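Local coordinates for protein trans-2-enoyl-CoA reductase (PDB 4GGO) that catalyses the NADH-dependent reduction of the carbon-carbon double bond of trans-2-enoyl-CoA thioesters such as crotonyl-CoA, a step of bacterial fatty acid synthesis, at residues V165-F169 and L243-I249; A231-I235 and K253-E257. The contacts are given in a common frame with arbitrary orientation. Residues are numbered along the deposited sequence.

Overall arrangement
Both interactions use helix 248-266 of the Rossmann-type catalytic region. In interaction 1 the loop 165-169 holds the turn that leads into this helix; further along, from K253 on, the same helix packs in interaction 2 on strand 227-233 of the central parallel sheet. Their centres lie about 13 Å apart, and their segments alternate along the chain. They meet around the active site: Y244, the probable proton donor, stacks edge-to-face on the substrate-binding Y234, with Y244 CE1 3.6 Å from Y234 CD2. The carbonyl Y244 O lies 3.6 Å from CE of K253, an NAD(+)-binding residue, and Y244 CB is 3.4 Å from I235 O.

Interaction 1: residues V165-F169 and L243-I249; sequences VLKPF and LYRKGTI
An irregular, largely extended loop, V165-F169, crosses the turn between two helices, with P168 CA 4.1 Å from G247 CA. V165 O accepts a 2.8 Å hydrogen bond from T248 OG1. The CB of L166 points away, yet with chi1 m and chi2 t, L166 CD2 meets I249 CD1 at 3.6 Å. K167 N donates to T248 OG1 (3.1 Å) and K167 O accepts from T248 N (3.0 Å). T248 N, a first-turn amide with no carbonyl of its own helix to bond, is thus satisfied by the loop, while OG1 (chi1 p) both donates and accepts, just after the N-cap G247, whose surroundings leave no room for a CB. P168 CD rests on L243 CD2 (3.6 Å). F169 points its CB toward the turn, and F169 CD2 lies 3.0 Å from K246 O, near the ring plane; a water bridges F169 N and, weakly, K246 O. Helix 195-205 flanks the loop, E197 salt-bridging K167; F173 of strand 173-178 touches P168 and L243, beside the probable proton donor Y244.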
loop_
_atom_site.group_PDB
_atom_site.type_symbol
_atom_site.label_atom_id
_atom_site.label_comp_id
_atom_site.label_asym_id
_atom_site.label_seq_id
_atom_site.Cartn_x
_atom_site.Cartn_y
_atom_site.Cartn_z
ATOM N N VAL A 165 12.986 2.675 -11.573
ATOM C CA VAL A 165 13.347 4.068 -11.344
ATOM C C VAL A 165 12.096 4.943 -11.352
ATOM O O VAL A 165 11.061 4.556 -11.897
ATOM C CB VAL A 165 14.335 4.592 -12.407
ATOM C CG1 VAL A 165 15.570 3.700 -12.475
ATOM C CG2 VAL A 165 13.659 4.682 -13.767
ATOM N N LEU A 166 12.193 6.116 -10.737
ATOM C CA LEU A 166 11.085 7.062 -10.704
ATOM C C LEU A 166 11.488 8.330 -11.441
ATOM O O LEU A 166 11.880 9.318 -10.821
ATOM C CB LEU A 166 10.718 7.401 -9.260
ATOM C CG LEU A 166 10.533 6.227 -8.298
ATOM C CD1 LEU A 166 10.166 6.730 -6.911
ATOM C CD2 LEU A 166 9.482 5.260 -8.816
ATOM N N LYS A 167 11.398 8.300 -12.769
ATOM C CA LYS A 167 11.925 9.385 -13.590
ATOM C C LYS A 167 11.031 9.699 -14.794
ATOM O O LYS A 167 10.271 8.842 -15.245
ATOM C CB LYS A 167 13.357 9.051 -14.038
ATOM C CG LYS A 167 14.364 9.027 -12.888
ATOM C CD LYS A 167 15.807 8.922 -13.354
ATOM C CE LYS A 167 16.113 7.575 -13.967
ATOM N NZ LYS A 167 17.587 7.361 -14.030
ATOM N N PRO A 168 11.112 10.937 -15.312
ATOM C CA PRO A 168 10.310 11.321 -16.478
ATOM C C PRO A 168 10.956 10.879 -17.787
ATOM O O PRO A 168 12.011 10.245 -17.771
ATOM C CB PRO A 168 10.315 12.845 -16.400
ATOM C CG PRO A 168 11.643 13.160 -15.808
ATOM C CD PRO A 168 11.902 12.070 -14.798
ATOM N N PHE A 169 10.321 11.211 -18.906
ATOM C CA PHE A 169 10.904 10.974 -20.221
ATOM C C PHE A 169 11.115 12.298 -20.947
ATOM O O PHE A 169 10.329 13.231 -20.791
ATOM C CB PHE A 169 10.013 10.058 -21.065
ATOM C CG PHE A 169 9.963 8.636 -20.580
ATOM C CD1 PHE A 169 11.096 7.842 -20.592
ATOM C CD2 PHE A 169 8.775 8.088 -20.130
ATOM C CE1 PHE A 169 11.047 6.533 -20.150
ATOM C CE2 PHE A 169 8.718 6.780 -19.688
ATOM C CZ PHE A 169 9.855 6.002 -19.699
ATOM N N LEU A 243 5.623 12.181 -14.096
ATOM C CA LEU A 243 6.090 10.894 -13.595
ATOM C C LEU A 243 4.993 9.834 -13.631
ATOM O O LEU A 243 5.171 8.766 -14.216
ATOM C CB LEU A 243 6.613 11.044 -12.167
ATOM C CG LEU A 243 7.699 12.102 -11.975
ATOM C CD1 LEU A 243 8.099 12.204 -10.515
ATOM C CD2 LEU A 243 8.906 11.786 -12.841
ATOM N N TYR A 244 3.860 10.138 -13.007
ATOM C CA TYR A 244 2.790 9.158 -12.833
ATOM C C TYR A 244 1.944 8.948 -14.086
ATOM O O TYR A 244 1.279 7.922 -14.224
ATOM C CB TYR A 244 1.897 9.545 -11.654
ATOM C CG TYR A 244 2.591 9.468 -10.313
ATOM C CD1 TYR A 244 2.692 8.263 -9.631
ATOM C CD2 TYR A 244 3.141 10.600 -9.727
ATOM C CE1 TYR A 244 3.324 8.185 -8.407
ATOM C CE2 TYR A 244 3.775 10.533 -8.501
ATOM C CZ TYR A 244 3.863 9.324 -7.847
ATOM O OH TYR A 244 4.493 9.254 -6.627
ATOM N N ARG A 245 1.966 9.920 -14.993
ATOM C CA ARG A 245 1.223 9.809 -16.245
ATOM C C ARG A 245 2.125 9.400 -17.404
ATOM O O ARG A 245 1.884 8.392 -18.066
ATOM C CB ARG A 245 0.547 11.136 -16.594
ATOM C CG ARG A 245 -0.970 11.096 -16.613
ATOM C CD ARG A 245 -1.541 11.264 -15.216
ATOM N NE ARG A 245 -2.883 11.838 -15.243
ATOM C CZ ARG A 245 -3.404 12.562 -14.257
ATOM N NH1 ARG A 245 -2.693 12.801 -13.164
ATOM N NH2 ARG A 245 -4.634 13.048 -14.362
ATOM N N LYS A 246 3.165 10.196 -17.638
ATOM C CA LYS A 246 4.000 10.042 -18.823
ATOM C C LYS A 246 5.417 9.563 -18.506
ATOM O O LYS A 246 6.242 9.442 -19.408
ATOM C CB LYS A 246 4.055 11.363 -19.603
ATOM C CG LYS A 246 2.689 11.973 -19.911
ATOM C CD LYS A 246 2.792 13.222 -20.790
ATOM C CE LYS A 246 3.411 12.913 -22.146
ATOM N NZ LYS A 246 3.485 14.108 -23.043
ATOM N N GLY A 247 5.695 9.289 -17.235
ATOM C CA GLY A 247 7.020 8.848 -16.825
ATOM C C GLY A 247 7.142 7.338 -16.730
ATOM O O GLY A 247 6.265 6.608 -17.194
ATOM N N THR A 248 8.234 6.872 -16.130
ATOM C CA THR A 248 8.479 5.444 -15.958
ATOM C C THR A 248 7.387 4.794 -15.114
ATOM O O THR A 248 6.968 3.669 -15.385
ATOM C CB THR A 248 9.848 5.183 -15.305
ATOM O OG1 THR A 248 9.917 5.866 -14.048
ATOM C CG2 THR A 248 10.965 5.680 -16.205
ATOM N N ILE A 249 6.930 5.512 -14.093
ATOM C CA ILE A 249 5.817 5.054 -13.272
ATOM C C ILE A 249 4.562 4.949 -14.129
ATOM O O ILE A 249 3.796 3.990 -14.020
ATOM C CB ILE A 249 5.542 6.022 -12.105
ATOM C CG1 ILE A 249 6.762 6.113 -11.187
ATOM C CG2 ILE A 249 4.314 5.581 -11.317
ATOM C CD1 ILE A 249 6.599 7.111 -10.061
HETATM O O HOH W 1 7.595 12.407 -18.583
#

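Interaction 2: residues A231-I235 and K253-E257; sequences AYSYI and KEHLE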
loop_
_atom_site.group_PDB
_atom_site.type_symbol
_atom_site.label_atom_id
_atom_site.label_comp_id
_atom_site.label_asym_id
_atom_site.label_seq_id
_atom_site.Cartn_x
_atom_site.Cartn_y
_atom_site.Cartn_z
ATOM N N ALA A 231 -5.207 -4.740 -8.067
ATOM C CA ALA A 231 -3.844 -4.247 -7.947
ATOM C C ALA A 231 -3.903 -2.751 -7.664
ATOM O O ALA A 231 -4.545 -1.998 -8.395
ATOM C CB ALA A 231 -3.055 -4.525 -9.216
ATOM N N TYR A 232 -3.244 -2.329 -6.592
ATOM C CA TYR A 232 -3.286 -0.931 -6.182
ATOM C C TYR A 232 -2.342 -0.077 -7.017
ATOM O O TYR A 232 -1.280 -0.535 -7.441
ATOM C CB TYR A 232 -2.966 -0.800 -4.694
ATOM C CG TYR A 232 -4.014 -1.430 -3.806
ATOM C CD1 TYR A 232 -5.361 -1.371 -4.144
ATOM C CD2 TYR A 232 -3.661 -2.093 -2.638
ATOM C CE1 TYR A 232 -6.328 -1.945 -3.342
ATOM C CE2 TYR A 232 -4.624 -2.673 -1.826
ATOM C CZ TYR A 232 -5.956 -2.595 -2.184
ATOM O OH TYR A 232 -6.922 -3.167 -1.387
ATOM N N SER A 233 -2.745 1.168 -7.254
ATOM C CA SER A 233 -1.965 2.084 -8.072
ATOM C C SER A 233 -2.245 3.531 -7.684
ATOM O O SER A 233 -2.948 3.796 -6.711
ATOM C CB SER A 233 -2.272 1.866 -9.553
ATOM O OG SER A 233 -1.468 2.701 -10.364
ATOM N N TYR A 234 -1.695 4.464 -8.453
ATOM C CA TYR A 234 -1.844 5.883 -8.154
ATOM C C TYR A 234 -1.779 6.708 -9.432
ATOM O O TYR A 234 -1.009 6.403 -10.339
ATOM C CB TYR A 234 -0.758 6.329 -7.172
ATOM C CG TYR A 234 -0.920 7.743 -6.658
ATOM C CD1 TYR A 234 -2.084 8.138 -6.014
ATOM C CD2 TYR A 234 0.101 8.674 -6.799
ATOM C CE1 TYR A 234 -2.236 9.427 -5.539
ATOM C CE2 TYR A 234 -0.039 9.963 -6.321
ATOM C CZ TYR A 234 -1.207 10.334 -5.691
ATOM O OH TYR A 234 -1.349 11.618 -5.218
ATOM N N ILE A 235 -2.603 7.749 -9.505
ATOM C CA ILE A 235 -2.629 8.621 -10.673
ATOM C C ILE A 235 -2.056 9.993 -10.325
ATOM O O ILE A 235 -1.262 10.555 -11.080
ATOM C CB ILE A 235 -4.056 8.746 -11.247
ATOM C CG1 ILE A 235 -4.451 7.449 -11.955
ATOM C CG2 ILE A 235 -4.153 9.912 -12.213
ATOM C CD1 ILE A 235 -5.846 7.471 -12.539
ATOM N N LYS A 253 2.085 1.653 -14.754
ATOM C CA LYS A 253 0.652 1.678 -14.475
ATOM C C LYS A 253 -0.147 1.291 -15.714
ATOM O O LYS A 253 -1.153 0.589 -15.617
ATOM C CB LYS A 253 0.220 3.060 -13.978
ATOM C CG LYS A 253 -1.258 3.159 -13.632
ATOM C CD LYS A 253 -1.589 4.483 -12.956
ATOM C CE LYS A 253 -1.466 5.650 -13.918
ATOM N NZ LYS A 253 -2.475 5.558 -15.011
ATOM N N GLU A 254 0.303 1.754 -16.876
ATOM C CA GLU A 254 -0.329 1.394 -18.141
ATOM C C GLU A 254 -0.289 -0.114 -18.358
ATOM O O GLU A 254 -1.248 -0.706 -18.852
ATOM C CB GLU A 254 0.358 2.099 -19.310
ATOM C CG GLU A 254 -0.037 3.555 -19.486
ATOM C CD GLU A 254 0.618 4.182 -20.701
ATOM O OE1 GLU A 254 1.519 3.545 -21.285
ATOM O OE2 GLU A 254 0.232 5.310 -21.073
ATOM N N HIS A 255 0.829 -0.728 -17.985
ATOM C CA HIS A 255 0.977 -2.172 -18.089
ATOM C C HIS A 255 0.054 -2.859 -17.088
ATOM O O HIS A 255 -0.522 -3.907 -17.378
ATOM C CB HIS A 255 2.430 -2.583 -17.843
ATOM C CG HIS A 255 2.714 -4.016 -18.164
ATOM N ND1 HIS A 255 2.435 -5.045 -17.289
ATOM C CD2 HIS A 255 3.252 -4.594 -19.265
ATOM C CE1 HIS A 255 2.788 -6.195 -17.838
ATOM N NE2 HIS A 255 3.286 -5.949 -19.036
ATOM N N LEU A 256 -0.081 -2.255 -15.911
ATOM C CA LEU A 256 -0.973 -2.760 -14.873
ATOM C C LEU A 256 -2.413 -2.785 -15.371
ATOM O O LEU A 256 -3.145 -3.746 -15.141
ATOM C CB LEU A 256 -0.895 -1.876 -13.627
ATOM C CG LEU A 256 -0.476 -2.483 -12.288
ATOM C CD1 LEU A 256 -1.133 -1.718 -11.144
ATOM C CD2 LEU A 256 -0.802 -3.965 -12.211
ATOM N N GLU A 257 -2.810 -1.714 -16.052
ATOM C CA GLU A 257 -4.176 -1.574 -16.545
ATOM C C GLU A 257 -4.471 -2.549 -17.681
ATOM O O GLU A 257 -5.546 -3.145 -17.738
ATOM C CB GLU A 257 -4.434 -0.131 -16.990
ATOM C CG GLU A 257 -4.385 0.879 -15.853
ATOM C CD GLU A 257 -4.362 2.317 -16.338
ATOM O OE1 GLU A 257 -4.240 2.535 -17.562
ATOM O OE2 GLU A 257 -4.464 3.231 -15.493
#
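K253, L256 and S233 give up the most surface where residues 253-257 of helix 248-266 lie against the C-terminal end of strand 227-233. K253 points its CB toward the strand and then folds back: chi1 and chi2 are t, chi3 and chi4 p, so that the aliphatic part of the chain lies along the backbone of the strand's end while the ammonium turns to its own helix. K253 CD sits 3.3 Å from Y234 O, and K253 CE is 4.0 Å from I235 CG1. K253 NZ forms a salt bridge with E257 OE2 (3.1 Å), one helical turn on; R337 is a second partner of that carboxylate. No hydrogen bond joins the two segments.

The axes of strand 231-233 and helix 253-257 come within 10.0 Å, with 148° between their N-to-C directions, as expected in a beta-alpha-beta crossover of a Rossmann fold, in which the helix leads back to the adjacent parallel strand, here 270-276. The contact sets K253, which binds NAD(+), beside Y234, which binds the substrate, at the C-terminal ends of the sheet's strands.

L256 fills the space nearer the middle of the strand. L256 CD2 packs on A231 CB at 3.8 Å, L256 CD1 approaches Y232 O (3.9 Å), and W210 of helix 208-219 touches both A231 and L256. S233 turns its CB to the helix and sits between the two helix side chains, S233 OG 3.1 Å from K253 CD and S233 CB 4.1 Å from L256 CD1. Y232 and Y234 point theirs away, Y232 OH hydrogen-bonding to S66 and Y234 OH to E344.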